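Local coordinates for amine oxidase domain-containing protein (Pyrococcus furiosus, PDB 3NRN), which binds adenosine monophosphate in its nucleotide pocket and is probably a flavin-dependent oxidoreductase of the amine oxidase family, its substrate unknown, at residues I192-L195 and E196-I199; G16-L19 and A20-H24; I217-K220 and K221-R225; A165-L168 and A169-R173. All coordinates share one frame; numbering follows the deposited sequence.

Contact 1: I192-L195 and E196-I199; sequences IDEL and ERII
The guanidinium of Arg-197 has the carbonyl oxygen of Glu-194 over one face and the carboxylate of the same glutamate at its edge, in plane. The grip is side-on and uses two nitrogens. NE of Arg-197 donates to OE2 of Glu-194 at 2.9 Å, and NH2 of the same arginine to OE1 of Glu-194 at 2.8 Å, both bonds nearly straight. Although the acid lies in the arginine's plane, the reverse is not true: carboxylate and guanidinium are turned 36° apart, and each oxygen is approached from above the carboxylate plane. The two side chains run alongside each other. Glu-194 bends at its second torsion (chi2 -65°) to bring its carboxylate up to the arginine, which itself bends at chi3. Each partner has a second mate, since OE1 of Glu-194 also accepts from Lys-75 N and NH1 of Arg-197 pairs with Glu-201. On a neighbouring flank, Asp-193 OD1 stands 4.4 Å from Glu-196 OE1; Lys-189 pairs with the aspartate and probably eases the repulsion. Along the backbone, Ile-198 N donates to Glu-194 O at 3.0 Å, while CG1 of Ile-198 lies 3.1 Å from that oxygen. Leu-195 and Ile-199 face Leu-13 of helix 10-21. This is an i to i+3 salt bridge on the outer side of an amphipathic alpha helix, 188-200, packed against the Rossmann-type nucleotide-binding unit.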
loop_
_atom_site.group_PDB
_atom_site.type_symbol
_atom_site.label_atom_id
_atom_site.label_comp_id
_atom_site.label_asym_id
_atom_site.label_seq_id
_atom_site.Cartn_x
_atom_site.Cartn_y
_atom_site.Cartn_z
ATOM N N ILE A 192 -12.406 -2.345 5.273
ATOM C CA ILE A 192 -12.343 -2.200 6.712
ATOM C C ILE A 192 -13.622 -2.696 7.378
ATOM O O ILE A 192 -13.564 -3.400 8.385
ATOM C CB ILE A 192 -12.117 -0.728 7.100
ATOM C CG1 ILE A 192 -10.836 -0.203 6.435
ATOM C CG2 ILE A 192 -12.067 -0.597 8.613
ATOM C CD1 ILE A 192 -9.566 -0.969 6.792
ATOM N N ASP A 193 -14.772 -2.331 6.815
ATOM C CA ASP A 193 -16.057 -2.748 7.381
ATOM C C ASP A 193 -16.193 -4.269 7.395
ATOM O O ASP A 193 -16.703 -4.849 8.352
ATOM C CB ASP A 193 -17.222 -2.124 6.600
ATOM C CG ASP A 193 -17.304 -0.611 6.777
ATOM O OD1 ASP A 193 -16.910 -0.104 7.851
ATOM O OD2 ASP A 193 -17.781 0.073 5.847
ATOM N N GLU A 194 -15.723 -4.917 6.337
ATOM C CA GLU A 194 -15.797 -6.371 6.266
ATOM C C GLU A 194 -14.864 -7.058 7.264
ATOM O O GLU A 194 -15.242 -8.051 7.884
ATOM C CB GLU A 194 -15.500 -6.843 4.839
ATOM C CG GLU A 194 -16.720 -6.798 3.930
ATOM C CD GLU A 194 -17.805 -7.779 4.377
ATOM O OE1 GLU A 194 -17.704 -8.980 4.046
ATOM O OE2 GLU A 194 -18.746 -7.350 5.072
ATOM N N LEU A 195 -13.650 -6.535 7.431
ATOM C CA LEU A 195 -12.716 -7.141 8.377
ATOM C C LEU A 195 -13.236 -6.984 9.805
ATOM O O LEU A 195 -13.081 -7.886 10.630
ATOM C CB LEU A 195 -11.318 -6.512 8.243
ATOM C CG LEU A 195 -10.615 -6.741 6.893
ATOM C CD1 LEU A 195 -9.271 -6.034 6.875
ATOM C CD2 LEU A 195 -10.433 -8.248 6.639
ATOM N N GLU A 196 -13.845 -5.835 10.092
ATOM C CA GLU A 196 -14.408 -5.572 11.416
ATOM C C GLU A 196 -15.550 -6.552 11.697
ATOM O O GLU A 196 -15.665 -7.093 12.803
ATOM C CB GLU A 196 -14.934 -4.128 11.502
ATOM C CG GLU A 196 -15.766 -3.842 12.754
ATOM C CD GLU A 196 -16.169 -2.376 12.880
ATOM O OE1 GLU A 196 -16.723 -1.816 11.916
ATOM O OE2 GLU A 196 -15.935 -1.782 13.949
ATOM N N ARG A 197 -16.392 -6.779 10.695
ATOM C CA ARG A 197 -17.513 -7.702 10.851
ATOM C C ARG A 197 -17.017 -9.121 11.102
ATOM O O ARG A 197 -17.551 -9.833 11.949
ATOM C CB ARG A 197 -18.392 -7.697 9.594
ATOM C CG ARG A 197 -19.404 -8.847 9.536
ATOM C CD ARG A 197 -20.129 -8.899 8.195
ATOM N NE ARG A 197 -19.277 -9.392 7.113
ATOM C CZ ARG A 197 -18.833 -10.643 7.017
ATOM N NH1 ARG A 197 -19.155 -11.538 7.940
ATOM N NH2 ARG A 197 -18.075 -11.010 5.991
ATOM N N ILE A 198 -15.993 -9.528 10.359
ATOM C CA ILE A 198 -15.452 -10.874 10.489
ATOM C C ILE A 198 -14.848 -11.123 11.862
ATOM O O ILE A 198 -14.976 -12.219 12.418
ATOM C CB ILE A 198 -14.397 -11.147 9.401
ATOM C CG1 ILE A 198 -15.071 -11.150 8.028
ATOM C CG2 ILE A 198 -13.696 -12.469 9.669
ATOM C CD1 ILE A 198 -14.102 -11.106 6.868
ATOM N N ILE A 199 -14.182 -10.113 12.403
ATOM C CA ILE A 199 -13.571 -10.232 13.721
ATOM C C ILE A 199 -14.643 -10.308 14.815
ATOM O O ILE A 199 -14.555 -11.122 15.738
ATOM C CB ILE A 199 -12.661 -9.014 14.024
ATOM C CG1 ILE A 199 -11.488 -8.983 13.045
ATOM C CG2 ILE A 199 -12.128 -9.090 15.457
ATOM C CD1 ILE A 199 -10.596 -7.762 13.202
#

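Contact 2: G16-L19 and A20-H24; sequences GAFL and ARNGH
Phe-18 and Arg-21 meet with ring and guanidinium planes almost perpendicular, 89° apart, NH2 of Arg-21 coming within 3.9 Å of CE1 of Phe-18. The approach is oblique, and the arginine reaches it through a chain bent at chi2 and chi3. Asn-22 is one helical turn after Phe-18, and one end of its amide lies over a face of the phenyl ring, toward the rim, the two planes inclined by 34°. The ring gets there because CG of Phe-18 lies opposite its own backbone N (chi1 -175°), which swings the phenyl back toward the helix end although its CB leads away. Farther round, His-24 crosses Leu-19, whose CD2 is 4.0 Å from ND1 of the histidine. The polar link of this pair runs to the backbone: His-24 ND1 donates to Leu-19 O at 3.0 Å, the oxygen lying close to the imidazole plane. His-24 N reaches the same oxygen at 3.1 Å, so a single carbonyl accepts two bonds from one residue. With Gly-23 N bonded to Ala-20 O, this makes a Schellman motif in which Gly-23, at positive phi, is the C-prime residue, and the imidazole N-H adds a side-chain bond to the carbonyl that the motif already uses. Helix 10-21 is the crossover of the beta-alpha-beta unit between parallel strands 2-6 and 25-29, and the motif turns the chain into the second strand. Around it, Ala-17 packs on helix 188-200, Phe-18 touches both helix 64-72 and helix 388-402, and Leu-19 also touches the latter.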
loop_
_atom_site.group_PDB
_atom_site.type_symbol
_atom_site.label_atom_id
_atom_site.label_comp_id
_atom_site.label_asym_id
_atom_site.label_seq_id
_atom_site.Cartn_x
_atom_site.Cartn_y
_atom_site.Cartn_z
ATOM N N GLY A 16 -5.974 -10.031 12.430
ATOM C CA GLY A 16 -6.988 -10.304 13.433
ATOM C C GLY A 16 -8.141 -11.112 12.864
ATOM O O GLY A 16 -8.663 -12.028 13.505
ATOM N N ALA A 17 -8.545 -10.772 11.651
ATOM C CA ALA A 17 -9.633 -11.472 11.004
ATOM C C ALA A 17 -9.239 -12.917 10.697
ATOM O O ALA A 17 -9.998 -13.844 10.974
ATOM C CB ALA A 17 -10.018 -10.752 9.726
ATOM N N PHE A 18 -8.050 -13.113 10.132
ATOM C CA PHE A 18 -7.601 -14.461 9.784
ATOM C C PHE A 18 -7.534 -15.365 11.006
ATOM O O PHE A 18 -8.006 -16.507 10.980
ATOM C CB PHE A 18 -6.218 -14.428 9.118
ATOM C CG PHE A 18 -5.751 -15.775 8.625
ATOM C CD1 PHE A 18 -6.057 -16.204 7.336
ATOM C CD2 PHE A 18 -5.031 -16.631 9.460
ATOM C CE1 PHE A 18 -5.650 -17.473 6.884
ATOM C CE2 PHE A 18 -4.619 -17.902 9.023
ATOM C CZ PHE A 18 -4.932 -18.322 7.729
ATOM N N LEU A 19 -6.943 -14.845 12.076
ATOM C CA LEU A 19 -6.784 -15.604 13.305
ATOM C C LEU A 19 -8.101 -15.837 14.043
ATOM O O LEU A 19 -8.304 -16.900 14.629
ATOM C CB LEU A 19 -5.772 -14.902 14.216
ATOM C CG LEU A 19 -4.342 -14.859 13.661
ATOM C CD1 LEU A 19 -3.456 -14.002 14.553
ATOM C CD2 LEU A 19 -3.782 -16.281 13.560
ATOM N N ALA A 20 -8.997 -14.855 14.014
ATOM C CA ALA A 20 -10.290 -15.006 14.684
ATOM C C ALA A 20 -11.070 -16.103 13.968
ATOM O O ALA A 20 -11.722 -16.937 14.600
ATOM C CB ALA A 20 -11.062 -13.707 14.639
ATOM N N ARG A 21 -10.993 -16.100 12.644
ATOM C CA ARG A 21 -11.676 -17.107 11.841
ATOM C C ARG A 21 -11.170 -18.494 12.220
ATOM O O ARG A 21 -11.947 -19.447 12.274
ATOM C CB ARG A 21 -11.426 -16.876 10.349
ATOM C CG ARG A 21 -12.646 -16.419 9.558
ATOM C CD ARG A 21 -12.656 -17.083 8.184
ATOM N NE ARG A 21 -11.314 -17.121 7.595
ATOM C CZ ARG A 21 -10.701 -18.228 7.175
ATOM N NH1 ARG A 21 -11.303 -19.409 7.269
ATOM N NH2 ARG A 21 -9.477 -18.159 6.667
ATOM N N ASN A 22 -9.870 -18.608 12.481
ATOM C CA ASN A 22 -9.301 -19.897 12.848
ATOM C C ASN A 22 -9.456 -20.270 14.323
ATOM O O ASN A 22 -8.670 -21.048 14.864
ATOM C CB ASN A 22 -7.826 -19.973 12.442
ATOM C CG ASN A 22 -7.645 -20.178 10.950
ATOM O OD1 ASN A 22 -7.608 -19.221 10.174
ATOM N ND2 ASN A 22 -7.547 -21.433 10.538
ATOM N N GLY A 23 -10.465 -19.705 14.975
ATOM C CA GLY A 23 -10.726 -20.050 16.360
ATOM C C GLY A 23 -9.848 -19.487 17.457
ATOM O O GLY A 23 -9.870 -19.996 18.576
ATOM N N HIS A 24 -9.072 -18.450 17.165
ATOM C CA HIS A 24 -8.237 -17.872 18.206
ATOM C C HIS A 24 -8.973 -16.716 18.858
ATOM O O HIS A 24 -9.905 -16.162 18.277
ATOM C CB HIS A 24 -6.903 -17.394 17.633
ATOM C CG HIS A 24 -6.110 -18.484 16.987
ATOM N ND1 HIS A 24 -6.164 -18.742 15.635
ATOM C CD2 HIS A 24 -5.287 -19.420 17.517
ATOM C CE1 HIS A 24 -5.410 -19.790 15.358
ATOM N NE2 HIS A 24 -4.866 -20.219 16.482
#

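Contact 3: I217-K220 and K221-R225; sequences IEEK and KVYTR
Tyr-223 OH donates to OE1 of Glu-219 in a very short hydrogen bond of 2.5 Å. The acceptor lies in the plane of the phenol at its edge, so OE1 of Glu-219 is also 3.3 Å from ring atom CE2 of Tyr-223. Carboxylate and ring are nearly coplanar, 26° apart, while the two side chains cross at about a right angle. Beside this pair runs Lys-221, whose CD passes 4.0 Å from Glu-219 OE1 and also touches CB of Glu-219. Its fully extended chain carries NZ past the acid, to 5.3 Å from OE1 of Glu-219, too far for a salt bridge but near enough that the positive charge may favour the ionised carboxylate. A leucine in its place would probably leave the carboxylate of Glu-219 without this positive charge nearby, with the bond from Tyr-223 OH as the polar contact remaining to it across this turn. The turn holds Glu-219 in position: Asn-216 OD1 accepts from Glu-219 N, and Lys-220, at positive phi (63°), forms with Lys-221 a G1 beta bulge facing Asn-216. Lys-220 itself turns away, its NZ bonded to Asp-233 O. The whole is the surface-exposed hairpin turn joining strands 212-216 and 221-224. Strand 221-224 is the middle one of a three-stranded antiparallel sheet, where Tyr-223 pairs through its backbone with strand 212-216 and its side chain also touches Glu-229 of strand 229-231.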
loop_
_atom_site.group_PDB
_atom_site.type_symbol
_atom_site.label_atom_id
_atom_site.label_comp_id
_atom_site.label_asym_id
_atom_site.label_seq_id
_atom_site.Cartn_x
_atom_site.Cartn_y
_atom_site.Cartn_z
ATOM N N ILE A 217 7.514 -8.254 26.806
ATOM C CA ILE A 217 7.902 -9.580 26.318
ATOM C C ILE A 217 8.064 -10.647 27.394
ATOM O O ILE A 217 7.670 -11.793 27.202
ATOM C CB ILE A 217 9.224 -9.503 25.520
ATOM C CG1 ILE A 217 9.016 -8.629 24.290
ATOM C CG2 ILE A 217 9.681 -10.888 25.104
ATOM C CD1 ILE A 217 7.842 -9.044 23.476
ATOM N N GLU A 218 8.659 -10.279 28.519
ATOM C CA GLU A 218 8.849 -11.234 29.601
ATOM C C GLU A 218 7.520 -11.671 30.226
ATOM O O GLU A 218 7.298 -12.859 30.460
ATOM C CB GLU A 218 9.759 -10.632 30.672
ATOM C CG GLU A 218 11.190 -10.409 30.202
ATOM C CD GLU A 218 12.076 -9.820 31.286
ATOM O OE1 GLU A 218 12.101 -10.380 32.403
ATOM O OE2 GLU A 218 12.751 -8.802 31.022
ATOM N N GLU A 219 6.633 -10.715 30.485
ATOM C CA GLU A 219 5.339 -11.027 31.098
ATOM C C GLU A 219 4.329 -11.469 30.058
ATOM O O GLU A 219 3.349 -12.152 30.373
ATOM C CB GLU A 219 4.749 -9.797 31.798
ATOM C CG GLU A 219 5.633 -9.088 32.809
ATOM C CD GLU A 219 4.906 -7.923 33.468
ATOM O OE1 GLU A 219 4.244 -7.151 32.744
ATOM O OE2 GLU A 219 4.996 -7.773 34.705
ATOM N N LYS A 220 4.570 -11.063 28.818
ATOM C CA LYS A 220 3.664 -11.352 27.718
ATOM C C LYS A 220 2.342 -10.656 28.042
ATOM O O LYS A 220 1.276 -11.272 28.090
ATOM C CB LYS A 220 3.468 -12.863 27.537
ATOM C CG LYS A 220 4.753 -13.603 27.175
ATOM C CD LYS A 220 4.483 -15.011 26.643
ATOM C CE LYS A 220 3.925 -14.987 25.227
ATOM N NZ LYS A 220 3.668 -16.363 24.701
ATOM N N LYS A 221 2.437 -9.352 28.271
ATOM C CA LYS A 221 1.276 -8.529 28.578
ATOM C C LYS A 221 1.404 -7.208 27.854
ATOM O O LYS A 221 2.503 -6.688 27.686
ATOM C CB LYS A 221 1.181 -8.248 30.082
ATOM C CG LYS A 221 0.781 -9.436 30.923
ATOM C CD LYS A 221 0.715 -9.050 32.388
ATOM C CE LYS A 221 0.201 -10.194 33.245
ATOM N NZ LYS A 221 0.102 -9.792 34.676
ATOM N N VAL A 222 0.275 -6.675 27.412
ATOM C CA VAL A 222 0.263 -5.390 26.741
ATOM C C VAL A 222 -0.429 -4.411 27.682
ATOM O O VAL A 222 -1.501 -4.703 28.210
ATOM C CB VAL A 222 -0.484 -5.470 25.401
ATOM C CG1 VAL A 222 -0.668 -4.077 24.822
ATOM C CG2 VAL A 222 0.307 -6.338 24.428
ATOM N N TYR A 223 0.204 -3.264 27.910
ATOM C CA TYR A 223 -0.338 -2.239 28.801
ATOM C C TYR A 223 -0.788 -1.024 28.005
ATOM O O TYR A 223 -0.132 -0.618 27.045
ATOM C CB TYR A 223 0.727 -1.791 29.803
ATOM C CG TYR A 223 1.152 -2.856 30.772
ATOM C CD1 TYR A 223 0.633 -2.892 32.061
ATOM C CD2 TYR A 223 2.048 -3.851 30.394
ATOM C CE1 TYR A 223 0.989 -3.894 32.954
ATOM C CE2 TYR A 223 2.415 -4.861 31.281
ATOM C CZ TYR A 223 1.879 -4.876 32.558
ATOM O OH TYR A 223 2.227 -5.869 33.444
ATOM N N THR A 224 -1.903 -0.441 28.418
ATOM C CA THR A 224 -2.435 0.732 27.746
ATOM C C THR A 224 -2.211 1.965 28.615
ATOM O O THR A 224 -1.967 1.853 29.818
ATOM C CB THR A 224 -3.929 0.578 27.497
ATOM O OG1 THR A 224 -4.590 0.332 28.744
ATOM C CG2 THR A 224 -4.192 -0.587 26.555
ATOM N N ARG A 225 -2.298 3.139 28.004
ATOM C CA ARG A 225 -2.109 4.393 28.722
ATOM C C ARG A 225 -3.034 4.459 29.944
ATOM O O ARG A 225 -2.636 4.935 31.007
ATOM C CB ARG A 225 -2.394 5.577 27.788
ATOM C CG ARG A 225 -2.261 6.952 28.445
ATOM C CD ARG A 225 -0.884 7.568 28.234
ATOM N NE ARG A 225 -0.773 8.264 26.951
ATOM C CZ ARG A 225 -0.883 9.583 26.795
ATOM N NH1 ARG A 225 -1.105 10.371 27.839
ATOM N NH2 ARG A 225 -0.767 10.119 25.586
#

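Contact 4: A165-L168 and A169-R173; sequences ALEL and AKEIR
The first turns of the alpha helix 165-178 carry this contact, a series of i to i+4 pairings between side chains one turn apart. Leu-166 and Lys-170 pair on one flank. The lysine chain is extended beyond CG; CE of Lys-170 rests 3.8 Å from CD1 of Leu-166, while the methylenes nearer the backbone lie by the carbonyl oxygen of Leu-166. An alanine at Lys-170 would remove the chain that carries CE and is likely to leave the isobutyl group of Leu-166 without its cover along this side of the helix. On another flank Leu-168 meets Ile-172, with CG of the leucine 3.8 Å from CD1 of the isoleucine. Leu-168 is the buried member: it packs on Trp-133 and Ile-134 of helix 130-137 and on Phe-151 of helix 142-156, while Ile-172 touches helix 115-119. The backbone keeps regular helical bonds, such as Ile-172 N to Leu-168 O at 2.8 Å. Thr-164 OG1, just before the helix, accepts from Glu-167 N. Between the two flanks lie Glu-167 and Glu-171, their carboxylate planes 56° apart. Glu-167 folds back at chi2 (51°), which brings its acid up to that of Glu-171, itself extended from a CB that points toward the preceding turn. Gly-385 N also donates to OE2 of Glu-167, and Asp-156 lies close to Glu-171, so three acids are gathered here. OE2 of Glu-167 stands only 2.5 Å from OE2 of Glu-171, a spacing at which one acid probably carries a proton, which would ease the repulsion.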
loop_
_atom_site.group_PDB
_atom_site.type_symbol
_atom_site.label_atom_id
_atom_site.label_comp_id
_atom_site.label_asym_id
_atom_site.label_seq_id
_atom_site.Cartn_x
_atom_site.Cartn_y
_atom_site.Cartn_z
ATOM N N ALA A 165 18.072 -3.606 -8.989
ATOM C CA ALA A 165 17.572 -4.264 -10.189
ATOM C C ALA A 165 16.675 -5.422 -9.771
ATOM O O ALA A 165 15.669 -5.699 -10.405
ATOM C CB ALA A 165 18.737 -4.773 -11.037
ATOM N N LEU A 166 17.060 -6.086 -8.688
ATOM C CA LEU A 166 16.319 -7.221 -8.163
ATOM C C LEU A 166 14.930 -6.822 -7.681
ATOM O O LEU A 166 13.951 -7.507 -7.966
ATOM C CB LEU A 166 17.102 -7.864 -7.014
ATOM C CG LEU A 166 16.512 -9.146 -6.422
ATOM C CD1 LEU A 166 16.311 -10.186 -7.518
ATOM C CD2 LEU A 166 17.439 -9.673 -5.352
ATOM N N GLU A 167 14.841 -5.714 -6.950
ATOM C CA GLU A 167 13.552 -5.256 -6.449
ATOM C C GLU A 167 12.620 -4.926 -7.602
ATOM O O GLU A 167 11.459 -5.331 -7.596
ATOM C CB GLU A 167 13.724 -4.034 -5.547
ATOM C CG GLU A 167 12.423 -3.469 -4.982
ATOM C CD GLU A 167 11.545 -4.522 -4.326
ATOM O OE1 GLU A 167 12.087 -5.447 -3.691
ATOM O OE2 GLU A 167 10.304 -4.417 -4.432
ATOM N N LEU A 168 13.127 -4.200 -8.598
ATOM C CA LEU A 168 12.301 -3.850 -9.751
ATOM C C LEU A 168 11.876 -5.107 -10.495
ATOM O O LEU A 168 10.738 -5.218 -10.953
ATOM C CB LEU A 168 13.057 -2.935 -10.725
ATOM C CG LEU A 168 12.267 -2.623 -12.002
ATOM C CD1 LEU A 168 11.027 -1.829 -11.636
ATOM C CD2 LEU A 168 13.121 -1.842 -12.988
ATOM N N ALA A 169 12.807 -6.047 -10.625
ATOM C CA ALA A 169 12.528 -7.300 -11.313
ATOM C C ALA A 169 11.402 -8.039 -10.596
ATOM O O ALA A 169 10.500 -8.576 -11.232
ATOM C CB ALA A 169 13.784 -8.170 -11.357
ATOM N N LYS A 170 11.457 -8.065 -9.270
ATOM C CA LYS A 170 10.427 -8.752 -8.496
ATOM C C LYS A 170 9.071 -8.065 -8.614
ATOM O O LYS A 170 8.030 -8.727 -8.644
ATOM C CB LYS A 170 10.864 -8.873 -7.035
ATOM C CG LYS A 170 11.991 -9.884 -6.847
ATOM C CD LYS A 170 12.466 -9.928 -5.417
ATOM C CE LYS A 170 13.458 -11.053 -5.202
ATOM N NZ LYS A 170 13.932 -11.103 -3.786
ATOM N N GLU A 171 9.075 -6.740 -8.688
ATOM C CA GLU A 171 7.826 -6.004 -8.846
ATOM C C GLU A 171 7.309 -6.235 -10.268
ATOM O O GLU A 171 6.100 -6.242 -10.516
ATOM C CB GLU A 171 8.057 -4.514 -8.570
ATOM C CG GLU A 171 8.199 -4.218 -7.082
ATOM C CD GLU A 171 8.589 -2.788 -6.786
ATOM O OE1 GLU A 171 8.176 -1.879 -7.534
ATOM O OE2 GLU A 171 9.300 -2.569 -5.784
ATOM N N ILE A 172 8.232 -6.438 -11.204
ATOM C CA ILE A 172 7.846 -6.709 -12.579
ATOM C C ILE A 172 7.225 -8.107 -12.605
ATOM O O ILE A 172 6.234 -8.337 -13.278
ATOM C CB ILE A 172 9.062 -6.658 -13.543
ATOM C CG1 ILE A 172 9.518 -5.205 -13.724
ATOM C CG2 ILE A 172 8.674 -7.262 -14.892
ATOM C CD1 ILE A 172 10.815 -5.045 -14.505
ATOM N N ARG A 173 7.811 -9.040 -11.863
ATOM C CA ARG A 173 7.258 -10.387 -11.812
ATOM C C ARG A 173 5.829 -10.331 -11.250
ATOM O O ARG A 173 4.907 -10.936 -11.797
ATOM C CB ARG A 173 8.136 -11.294 -10.941
ATOM C CG ARG A 173 7.602 -12.720 -10.848
ATOM C CD ARG A 173 8.657 -13.694 -10.365
ATOM N NE ARG A 173 9.085 -13.417 -8.998
ATOM C CZ ARG A 173 10.096 -14.035 -8.398
ATOM N NH1 ARG A 173 10.782 -14.966 -9.048
ATOM N NH2 ARG A 173 10.428 -13.715 -7.152
#

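How the contacts relate
From the N terminus the order is contact 2, contact 4, contact 1 and contact 3. All four run in series, none nested or crossing, and each spans only one continuous stretch, so none closes a long loop. Contact 2 ends the crossover helix 10-21, contact 4 lies in helix 165-178, contact 1 in helix 188-200 and contact 3 at a hairpin turn. Contacts 1 and 2 alone touch: Ile-199 CG1 is 3.7 Å from Ala-17 CA, which ties the two helices together beside the nucleotide-binding sheet. Contact 3 stands apart, its centre about 21 Å from that of contact 2. Contact 4 lies across the chain's centre from contact 1, about 33 Å between centres.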